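Local coordinates for D-alanyl transferase DltD (Enterococcus faecalis, PDB 6O93), which probably transfers D-alanine in the D-alanylation of lipoteichoic acid, a step of Gram-positive cell wall biogenesis carried out at the membrane, at residues A[236-244]-A[297-305]; A[25-36]-A[86-97]. One frame throughout, in Å; residues are numbered along the deposited sequence.

Contact 1 (A[236-244]-A[297-305]); sequences NNNKFEISN and VNKRWSDYT. With PO4 (phosphate ion), chain G.
F240 and W301 meet edge to face: the six-membered ring of W301 brings its CE3 edge over one face of F240, with ring centroids 5.2 Å apart and planes at 89°. The F240 ring in turn offers its own edge to the face of Y304, the planes here at 60°, and CE1 of F240 comes within 3.6 Å of Y304 CB. R300 O lies at the edge of the F240 ring, near its plane, 3.5 Å from F240 CD1. I242 completes this closely packed, largely aromatic part, its CD1 packing obliquely against the W301 indole, 3.9 Å from W301 CE3. With CG anti to the backbone N (chi1 -177°), W301 reaches back toward the loop, while its far edge donates from NE1 to a phosphate ion, at 2.9 Å from O3.

Looser contacts lie toward the partly exposed R300. E241 OE2 sits over the centre of the guanidinium face, 3.1 Å from NH1, so the salt bridge is purely electrostatic and no N-H is directed at the oxygen. The loop itself is braced by N238, whose OD1 takes N-H groups from F240, as an Asx turn, and from I242. Apolar ring packing thus fixes the loop against helix 299-305, and the ion pair adds attraction with little directional demand.

Contact 2 (A[25-36]-A[86-97]); sequences LKGNVIKNKAVA and VIHSMGDAIANK
K31 lays the end of its chain across V86, with CE 3.7 Å from V86 CG1, and carries NZ on to the hydroxyl of S89, to which it donates at 2.9 Å. The lysine leaves its helix with CG between the backbone N and the carbonyl carbon (chi1 86°) and bends at chi4, which curls the ammonium back so that it also donates to G27 O and N32 OD1. The G27 bond uses a lone pair in the carbonyl plane. Three acceptors therefore hold a buried ammonium, and S89 OG in turn donates a hydrogen bond to V86 O, 2.7 Å away. N32 bridges the same seam: OD1 faces K31 NZ and the CG of M90, whereas ND2 gives a weak bond to S89 O.

In the fold this is where helices 29-36 and 80-90 pack beside strand 40-44 of the central parallel sheet, consistent with the SGNH-hydrolase clan to which the family belongs; the axes of the short segments 29-36 and 86-90 cross at -69°, with a closest approach of 10.1 Å. V86 and M90 also touch F44 of that strand. Beyond the lysine, L25 CD1 meets V86 CG2, the two side chains crossing at about a right angle.

Past N32 the middle of the contact is apolar. V35 splits its two branches, CG2 against the methyl CE of M90 at 3.8 Å and CG1 against CB of I94. A36 and A93 bring their methyls to 3.7 Å. At the polar far end, K97 stretches CD past V35 O, then bends at chi4 to donate from NZ to A93 O, while a water links the same NZ to A36 O, 2.6 Å from the water.

Both segments of contact 2 precede those of contact 1 in the chain. Their centres lie about 37 Å apart, on opposite sides of the chain's centre, and the nearest atoms are still about 22 Å apart. Contact 2 joins helices 29-36 and 80-90 beside the parallel sheet, close to strands 40-44 and 69-73. Contact 1 joins the loop between helices 220-233 and 244-251 to helix 299-305, which follows strand 289-294 of the same sheet. One contact thus belongs to the helical layer against the sheet and the other to a more peripheral loop, whose I242 touches residues of a possible Ser-His-Asp triad.

Contact 1 (A[236-244]-A[297-305])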
loop_
_atom_site.group_PDB
_atom_site.type_symbol
_atom_site.label_atom_id
_atom_site.label_comp_id
_atom_site.label_asym_id
_atom_site.label_seq_id
_atom_site.Cartn_x
_atom_site.Cartn_y
_atom_site.Cartn_z
ATOM N N ASN A 236 -24.024 1.286 15.134
ATOM C CA ASN A 236 -25.191 1.812 15.830
ATOM C C ASN A 236 -24.887 2.373 17.216
ATOM O O ASN A 236 -25.785 2.958 17.831
ATOM C CB ASN A 236 -26.263 0.721 15.953
ATOM C CG ASN A 236 -25.769 -0.509 16.692
ATOM O OD1 ASN A 236 -24.743 -0.473 17.370
ATOM N ND2 ASN A 236 -26.504 -1.608 16.566
ATOM N N ASN A 237 -23.665 2.220 17.727
ATOM C CA ASN A 237 -23.335 2.721 19.057
ATOM C C ASN A 237 -22.762 4.133 19.033
ATOM O O ASN A 237 -22.279 4.609 20.065
ATOM C CB ASN A 237 -22.358 1.771 19.766
ATOM C CG ASN A 237 -20.950 1.827 19.196
ATOM O OD1 ASN A 237 -20.643 2.624 18.309
ATOM N ND2 ASN A 237 -20.076 0.975 19.722
ATOM N N ASN A 238 -22.808 4.811 17.889
ATOM C CA ASN A 238 -22.300 6.171 17.781
ATOM C C ASN A 238 -22.962 6.839 16.584
ATOM O O ASN A 238 -23.622 6.188 15.769
ATOM C CB ASN A 238 -20.774 6.189 17.644
ATOM C CG ASN A 238 -20.298 5.520 16.371
ATOM O OD1 ASN A 238 -20.277 6.134 15.305
ATOM N ND2 ASN A 238 -19.913 4.254 16.475
ATOM N N LYS A 239 -22.767 8.152 16.481
ATOM C CA LYS A 239 -23.401 8.958 15.448
ATOM C C LYS A 239 -22.480 9.276 14.279
ATOM O O LYS A 239 -22.906 9.966 13.347
ATOM C CB LYS A 239 -23.919 10.269 16.051
ATOM C CG LYS A 239 -22.850 11.085 16.762
ATOM C CD LYS A 239 -23.370 12.454 17.168
ATOM C CE LYS A 239 -22.331 13.227 17.966
ATOM N NZ LYS A 239 -22.775 14.617 18.265
ATOM N N PHE A 240 -21.236 8.798 14.300
ATOM C CA PHE A 240 -20.266 9.113 13.260
ATOM C C PHE A 240 -20.166 8.028 12.196
ATOM O O PHE A 240 -19.275 8.094 11.344
ATOM C CB PHE A 240 -18.891 9.356 13.885
ATOM C CG PHE A 240 -18.882 10.450 14.915
ATOM C CD1 PHE A 240 -18.827 11.778 14.531
ATOM C CD2 PHE A 240 -18.931 10.148 16.266
ATOM C CE1 PHE A 240 -18.822 12.788 15.476
ATOM C CE2 PHE A 240 -18.926 11.154 17.214
ATOM C CZ PHE A 240 -18.871 12.474 16.820
ATOM N N GLU A 241 -21.061 7.040 12.220
ATOM C CA GLU A 241 -21.015 5.918 11.281
ATOM C C GLU A 241 -19.673 5.191 11.356
ATOM O O GLU A 241 -19.121 4.763 10.341
ATOM C CB GLU A 241 -21.301 6.375 9.848
ATOM C CG GLU A 241 -22.747 6.787 9.604
ATOM C CD GLU A 241 -23.071 6.942 8.128
ATOM O OE1 GLU A 241 -22.215 6.594 7.286
ATOM O OE2 GLU A 241 -24.186 7.408 7.808
ATOM N N ILE A 242 -19.148 5.049 12.572
ATOM C CA ILE A 242 -17.900 4.332 12.820
ATOM C C ILE A 242 -18.231 2.965 13.398
ATOM O O ILE A 242 -19.191 2.818 14.166
ATOM C CB ILE A 242 -16.983 5.129 13.770
ATOM C CG1 ILE A 242 -16.539 6.434 13.102
ATOM C CG2 ILE A 242 -15.776 4.290 14.174
ATOM C CD1 ILE A 242 -15.843 7.403 14.041
ATOM N N SER A 243 -17.441 1.958 13.026
ATOM C CA SER A 243 -17.656 0.611 13.539
ATOM C C SER A 243 -17.662 0.618 15.063
ATOM O O SER A 243 -16.890 1.338 15.701
ATOM C CB SER A 243 -16.574 -0.336 13.018
ATOM O OG SER A 243 -16.662 -0.484 11.612
ATOM N N ASN A 244 -18.544 -0.198 15.644
ATOM C CA ASN A 244 -18.743 -0.182 17.091
ATOM C C ASN A 244 -17.439 -0.440 17.835
ATOM O O ASN A 244 -17.074 0.312 18.746
ATOM C CB ASN A 244 -19.798 -1.217 17.485
ATOM C CG ASN A 244 -21.187 -0.845 17.006
ATOM O OD1 ASN A 244 -21.477 0.323 16.752
ATOM N ND2 ASN A 244 -22.057 -1.841 16.886
ATOM N N VAL A 297 -12.235 10.755 3.551
ATOM C CA VAL A 297 -12.409 10.726 4.997
ATOM C C VAL A 297 -13.880 10.985 5.283
ATOM O O VAL A 297 -14.490 11.872 4.675
ATOM C CB VAL A 297 -11.511 11.762 5.703
ATOM C CG1 VAL A 297 -11.817 11.813 7.195
ATOM C CG2 VAL A 297 -10.040 11.438 5.471
ATOM N N ASN A 298 -14.455 10.197 6.188
ATOM C CA ASN A 298 -15.876 10.310 6.491
ATOM C C ASN A 298 -16.236 11.746 6.850
ATOM O O ASN A 298 -15.640 12.338 7.755
ATOM C CB ASN A 298 -16.243 9.366 7.638
ATOM C CG ASN A 298 -17.730 9.368 7.943
ATOM O OD1 ASN A 298 -18.549 9.764 7.110
ATOM N ND2 ASN A 298 -18.086 8.923 9.141
ATOM N N LYS A 299 -17.212 12.302 6.128
ATOM C CA LYS A 299 -17.627 13.680 6.372
ATOM C C LYS A 299 -18.077 13.874 7.815
ATOM O O LYS A 299 -17.721 14.870 8.455
ATOM C CB LYS A 299 -18.748 14.064 5.404
ATOM C CG LYS A 299 -19.158 15.537 5.453
ATOM C CD LYS A 299 -18.074 16.442 4.885
ATOM C CE LYS A 299 -18.489 17.908 4.926
ATOM N NZ LYS A 299 -17.397 18.806 4.448
ATOM N N ARG A 300 -18.860 12.931 8.346
ATOM C CA ARG A 300 -19.364 13.071 9.708
ATOM C C ARG A 300 -18.229 13.164 10.719
ATOM O O ARG A 300 -18.371 13.831 11.751
ATOM C CB ARG A 300 -20.286 11.898 10.046
ATOM C CG ARG A 300 -21.502 11.793 9.136
ATOM C CD ARG A 300 -22.469 10.710 9.595
ATOM N NE ARG A 300 -23.677 10.681 8.773
ATOM C CZ ARG A 300 -24.783 10.006 9.079
ATOM N NH1 ARG A 300 -24.847 9.296 10.199
ATOM N NH2 ARG A 300 -25.831 10.043 8.267
ATOM N N TRP A 301 -17.098 12.515 10.442
ATOM C CA TRP A 301 -15.971 12.572 11.365
ATOM C C TRP A 301 -15.144 13.836 11.158
ATOM O O TRP A 301 -14.749 14.485 12.132
ATOM C CB TRP A 301 -15.099 11.326 11.202
ATOM C CG TRP A 301 -13.957 11.274 12.160
ATOM C CD1 TRP A 301 -12.628 11.260 11.853
ATOM C CD2 TRP A 301 -14.039 11.245 13.590
ATOM N NE1 TRP A 301 -11.877 11.216 13.002
ATOM C CE2 TRP A 301 -12.720 11.207 14.083
ATOM C CE3 TRP A 301 -15.102 11.245 14.501
ATOM C CZ2 TRP A 301 -12.433 11.168 15.446
ATOM C CZ3 TRP A 301 -14.815 11.205 15.853
ATOM C CH2 TRP A 301 -13.492 11.169 16.313
ATOM N N SER A 302 -14.878 14.204 9.902
ATOM C CA SER A 302 -14.103 15.413 9.639
ATOM C C SER A 302 -14.823 16.658 10.142
ATOM O O SER A 302 -14.173 17.621 10.567
ATOM C CB SER A 302 -13.804 15.530 8.144
ATOM O OG SER A 302 -14.995 15.511 7.375
ATOM N N ASP A 303 -16.160 16.664 10.103
ATOM C CA ASP A 303 -16.903 17.778 10.680
ATOM C C ASP A 303 -16.613 17.924 12.168
ATOM O O ASP A 303 -16.624 19.040 12.699
ATOM C CB ASP A 303 -18.406 17.588 10.459
ATOM C CG ASP A 303 -18.824 17.811 9.016
ATOM O OD1 ASP A 303 -18.105 18.524 8.286
ATOM O OD2 ASP A 303 -19.882 17.280 8.617
ATOM N N TYR A 304 -16.349 16.811 12.854
ATOM C CA TYR A 304 -16.106 16.849 14.290
ATOM C C TYR A 304 -14.655 17.192 14.607
ATOM O O TYR A 304 -14.387 17.961 15.538
ATOM C CB TYR A 304 -16.487 15.507 14.915
ATOM C CG TYR A 304 -16.310 15.452 16.414
ATOM C CD1 TYR A 304 -17.233 16.046 17.263
ATOM C CD2 TYR A 304 -15.223 14.800 16.982
ATOM C CE1 TYR A 304 -17.079 15.998 18.632
ATOM C CE2 TYR A 304 -15.060 14.746 18.352
ATOM C CZ TYR A 304 -15.993 15.346 19.172
ATOM O OH TYR A 304 -15.838 15.296 20.536
ATOM N N THR A 305 -13.707 16.632 13.850
ATOM C CA THR A 305 -12.293 16.872 14.112
ATOM C C THR A 305 -11.782 18.156 13.475
ATOM O O THR A 305 -10.712 18.639 13.861
ATOM C CB THR A 305 -11.445 15.700 13.604
ATOM O OG1 THR A 305 -11.519 15.632 12.175
ATOM C CG2 THR A 305 -11.927 14.386 14.203
HETATM P P PO4 G . -8.319 9.597 12.984
HETATM O O1 PO4 G . -6.870 9.818 12.614
HETATM O O2 PO4 G . -8.660 8.134 12.821
HETATM O O3 PO4 G . -9.196 10.429 12.080
HETATM O O4 PO4 G . -8.545 10.007 14.420
#

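Contact 2 (A[25-36]-A[86-97])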
loop_
_atom_site.group_PDB
_atom_site.type_symbol
_atom_site.label_atom_id
_atom_site.label_comp_id
_atom_site.label_asym_id
_atom_site.label_seq_id
_atom_site.Cartn_x
_atom_site.Cartn_y
_atom_site.Cartn_z
ATOM N N LEU A 25 5.649 -9.857 3.677
ATOM C CA LEU A 25 5.927 -8.572 3.046
ATOM C C LEU A 25 7.426 -8.302 2.978
ATOM O O LEU A 25 7.922 -7.767 1.980
ATOM C CB LEU A 25 5.218 -7.454 3.809
ATOM C CG LEU A 25 5.292 -6.060 3.185
ATOM C CD1 LEU A 25 4.551 -6.021 1.857
ATOM C CD2 LEU A 25 4.734 -5.028 4.142
ATOM N N LYS A 26 8.164 -8.662 4.032
ATOM C CA LYS A 26 9.606 -8.451 4.069
ATOM C C LYS A 26 10.391 -9.527 3.333
ATOM O O LYS A 26 11.591 -9.340 3.095
ATOM C CB LYS A 26 10.100 -8.398 5.517
ATOM C CG LYS A 26 9.483 -7.305 6.362
ATOM C CD LYS A 26 10.016 -7.354 7.787
ATOM C CE LYS A 26 9.039 -6.722 8.765
ATOM N NZ LYS A 26 9.660 -6.456 10.091
ATOM N N GLY A 27 9.760 -10.647 2.983
ATOM C CA GLY A 27 10.434 -11.737 2.312
ATOM C C GLY A 27 10.323 -11.638 0.803
ATOM O O GLY A 27 9.864 -10.640 0.243
ATOM N N ASN A 28 10.757 -12.708 0.138
ATOM C CA ASN A 28 10.711 -12.792 -1.319
ATOM C C ASN A 28 10.009 -14.040 -1.831
ATOM O O ASN A 28 9.220 -13.944 -2.772
ATOM C CB ASN A 28 12.137 -12.744 -1.896
ATOM C CG ASN A 28 12.645 -11.327 -2.081
ATOM O OD1 ASN A 28 11.866 -10.373 -2.114
ATOM N ND2 ASN A 28 13.959 -11.185 -2.218
ATOM N N VAL A 29 10.271 -15.205 -1.232
ATOM C CA VAL A 29 9.823 -16.473 -1.810
ATOM C C VAL A 29 8.322 -16.443 -2.080
ATOM O O VAL A 29 7.869 -16.647 -3.212
ATOM C CB VAL A 29 10.197 -17.648 -0.891
ATOM C CG1 VAL A 29 9.614 -18.946 -1.427
ATOM C CG2 VAL A 29 11.709 -17.759 -0.758
ATOM N N ILE A 30 7.527 -16.191 -1.039
ATOM C CA ILE A 30 6.084 -16.384 -1.152
ATOM C C ILE A 30 5.457 -15.295 -2.015
ATOM O O ILE A 30 4.718 -15.584 -2.964
ATOM C CB ILE A 30 5.441 -16.444 0.245
ATOM C CG1 ILE A 30 5.858 -17.737 0.951
ATOM C CG2 ILE A 30 3.923 -16.353 0.132
ATOM C CD1 ILE A 30 5.478 -17.797 2.417
ATOM N N LYS A 31 5.734 -14.025 -1.704
ATOM C CA LYS A 31 5.068 -12.947 -2.429
ATOM C C LYS A 31 5.494 -12.918 -3.893
ATOM O O LYS A 31 4.667 -12.671 -4.778
ATOM C CB LYS A 31 5.342 -11.600 -1.752
ATOM C CG LYS A 31 6.631 -10.914 -2.171
ATOM C CD LYS A 31 6.899 -9.690 -1.308
ATOM C CE LYS A 31 8.007 -8.824 -1.887
ATOM N NZ LYS A 31 9.270 -9.578 -2.082
ATOM N N ASN A 32 6.776 -13.175 -4.171
ATOM C CA ASN A 32 7.243 -13.154 -5.554
ATOM C C ASN A 32 6.621 -14.284 -6.362
ATOM O O ASN A 32 6.236 -14.086 -7.520
ATOM C CB ASN A 32 8.769 -13.246 -5.599
ATOM C CG ASN A 32 9.443 -12.024 -5.006
ATOM O OD1 ASN A 32 8.780 -11.104 -4.517
ATOM N ND2 ASN A 32 10.770 -12.009 -5.046
ATOM N N LYS A 33 6.520 -15.477 -5.774
ATOM C CA LYS A 33 5.904 -16.595 -6.478
ATOM C C LYS A 33 4.440 -16.308 -6.785
ATOM O O LYS A 33 3.958 -16.604 -7.883
ATOM C CB LYS A 33 6.041 -17.872 -5.648
ATOM C CG LYS A 33 5.551 -19.137 -6.346
ATOM C CD LYS A 33 6.401 -19.471 -7.565
ATOM C CE LYS A 33 6.003 -20.806 -8.176
ATOM N NZ LYS A 33 6.820 -21.130 -9.380
ATOM N N ALA A 34 3.720 -15.717 -5.830
ATOM C CA ALA A 34 2.306 -15.419 -6.037
ATOM C C ALA A 34 2.114 -14.443 -7.192
ATOM O O ALA A 34 1.243 -14.641 -8.051
ATOM C CB ALA A 34 1.700 -14.856 -4.752
ATOM N N VAL A 35 2.916 -13.378 -7.229
ATOM C CA VAL A 35 2.776 -12.378 -8.282
ATOM C C VAL A 35 3.266 -12.929 -9.615
ATOM O O VAL A 35 2.680 -12.650 -10.670
ATOM C CB VAL A 35 3.522 -11.088 -7.889
ATOM C CG1 VAL A 35 3.504 -10.085 -9.031
ATOM C CG2 VAL A 35 2.903 -10.482 -6.640
ATOM N N ALA A 36 4.339 -13.726 -9.596
ATOM C CA ALA A 36 4.862 -14.291 -10.835
ATOM C C ALA A 36 3.866 -15.240 -11.488
ATOM O O ALA A 36 3.905 -15.435 -12.709
ATOM C CB ALA A 36 6.181 -15.019 -10.568
ATOM N N VAL A 86 9.536 -3.224 -1.763
ATOM C CA VAL A 86 8.739 -4.426 -1.993
ATOM C C VAL A 86 8.577 -4.666 -3.487
ATOM O O VAL A 86 8.744 -5.789 -3.979
ATOM C CB VAL A 86 7.372 -4.301 -1.294
ATOM C CG1 VAL A 86 6.446 -5.441 -1.708
ATOM C CG2 VAL A 86 7.546 -4.268 0.215
ATOM N N ILE A 87 8.246 -3.609 -4.232
ATOM C CA ILE A 87 8.061 -3.732 -5.676
ATOM C C ILE A 87 9.370 -4.126 -6.346
ATOM O O ILE A 87 9.417 -5.050 -7.166
ATOM C CB ILE A 87 7.508 -2.418 -6.257
ATOM C CG1 ILE A 87 6.101 -2.152 -5.720
ATOM C CG2 ILE A 87 7.507 -2.469 -7.778
ATOM C CD1 ILE A 87 5.632 -0.723 -5.906
ATOM N N HIS A 88 10.454 -3.422 -6.011
ATOM C CA HIS A 88 11.744 -3.721 -6.625
ATOM C C HIS A 88 12.153 -5.167 -6.375
ATOM O O HIS A 88 12.706 -5.826 -7.264
ATOM C CB HIS A 88 12.814 -2.766 -6.094
ATOM C CG HIS A 88 14.172 -3.005 -6.677
ATOM N ND1 HIS A 88 14.609 -2.380 -7.826
ATOM C CD2 HIS A 88 15.183 -3.812 -6.280
ATOM C CE1 HIS A 88 15.834 -2.786 -8.106
ATOM N NE2 HIS A 88 16.205 -3.656 -7.183
ATOM N N SER A 89 11.887 -5.682 -5.173
ATOM C CA SER A 89 12.308 -7.033 -4.828
ATOM C C SER A 89 11.551 -8.097 -5.609
ATOM O O SER A 89 12.006 -9.242 -5.668
ATOM C CB SER A 89 12.133 -7.276 -3.328
ATOM O OG SER A 89 10.763 -7.309 -2.973
ATOM N N MET A 90 10.408 -7.749 -6.206
ATOM C CA MET A 90 9.680 -8.720 -7.014
ATOM C C MET A 90 10.387 -8.992 -8.335
ATOM O O MET A 90 10.219 -10.071 -8.914
ATOM C CB MET A 90 8.255 -8.230 -7.267
ATOM C CG MET A 90 7.389 -8.226 -6.026
ATOM S SD MET A 90 5.728 -7.608 -6.332
ATOM C CE MET A 90 4.977 -7.896 -4.733
ATOM N N GLY A 91 11.178 -8.039 -8.821
ATOM C CA GLY A 91 11.912 -8.251 -10.055
ATOM C C GLY A 91 10.981 -8.554 -11.211
ATOM O O GLY A 91 9.923 -7.937 -11.373
ATOM N N ASP A 92 11.375 -9.532 -12.029
ATOM C CA ASP A 92 10.580 -9.902 -13.192
ATOM C C ASP A 92 9.261 -10.567 -12.822
ATOM O O ASP A 92 8.425 -10.770 -13.707
ATOM C CB ASP A 92 11.390 -10.829 -14.100
ATOM C CG ASP A 92 12.584 -10.132 -14.725
ATOM O OD1 ASP A 92 12.485 -8.921 -15.012
ATOM O OD2 ASP A 92 13.623 -10.796 -14.928
ATOM N N ALA A 93 9.048 -10.903 -11.546
ATOM C CA ALA A 93 7.783 -11.509 -11.145
ATOM C C ALA A 93 6.608 -10.584 -11.440
ATOM O O ALA A 93 5.529 -11.045 -11.832
ATOM C CB ALA A 93 7.822 -11.867 -9.658
ATOM N N ILE A 94 6.798 -9.275 -11.254
ATOM C CA ILE A 94 5.734 -8.300 -11.485
ATOM C C ILE A 94 5.791 -7.689 -12.880
ATOM O O ILE A 94 4.871 -6.945 -13.255
ATOM C CB ILE A 94 5.779 -7.180 -10.421
ATOM C CG1 ILE A 94 4.469 -6.385 -10.421
ATOM C CG2 ILE A 94 6.966 -6.252 -10.666
ATOM C CD1 ILE A 94 4.344 -5.415 -9.271
ATOM N N ALA A 95 6.823 -7.991 -13.665
ATOM C CA ALA A 95 6.986 -7.362 -14.968
ATOM C C ALA A 95 5.797 -7.663 -15.875
ATOM O O ALA A 95 5.363 -8.812 -15.991
ATOM C CB ALA A 95 8.281 -7.840 -15.620
ATOM N N ASN A 96 5.274 -6.617 -16.516
ATOM C CA ASN A 96 4.204 -6.721 -17.505
ATOM C C ASN A 96 2.882 -7.184 -16.907
ATOM O O ASN A 96 1.995 -7.624 -17.640
ATOM C CB ASN A 96 4.604 -7.660 -18.649
ATOM C CG ASN A 96 5.964 -7.328 -19.226
ATOM O OD1 ASN A 96 6.855 -8.178 -19.276
ATOM N ND2 ASN A 96 6.134 -6.086 -19.658
ATOM N N LYS A 97 2.722 -7.093 -15.592
ATOM C CA LYS A 97 1.521 -7.559 -14.921
ATOM C C LYS A 97 0.720 -6.369 -14.395
ATOM O O LYS A 97 1.034 -5.205 -14.675
ATOM C CB LYS A 97 1.902 -8.541 -13.812
ATOM C CG LYS A 97 2.646 -9.760 -14.345
ATOM C CD LYS A 97 2.601 -10.933 -13.386
ATOM C CE LYS A 97 3.208 -12.173 -14.023
ATOM N NZ LYS A 97 4.596 -11.928 -14.511
HETATM O O HOH W 1 5.662 -14.345 -14.204
#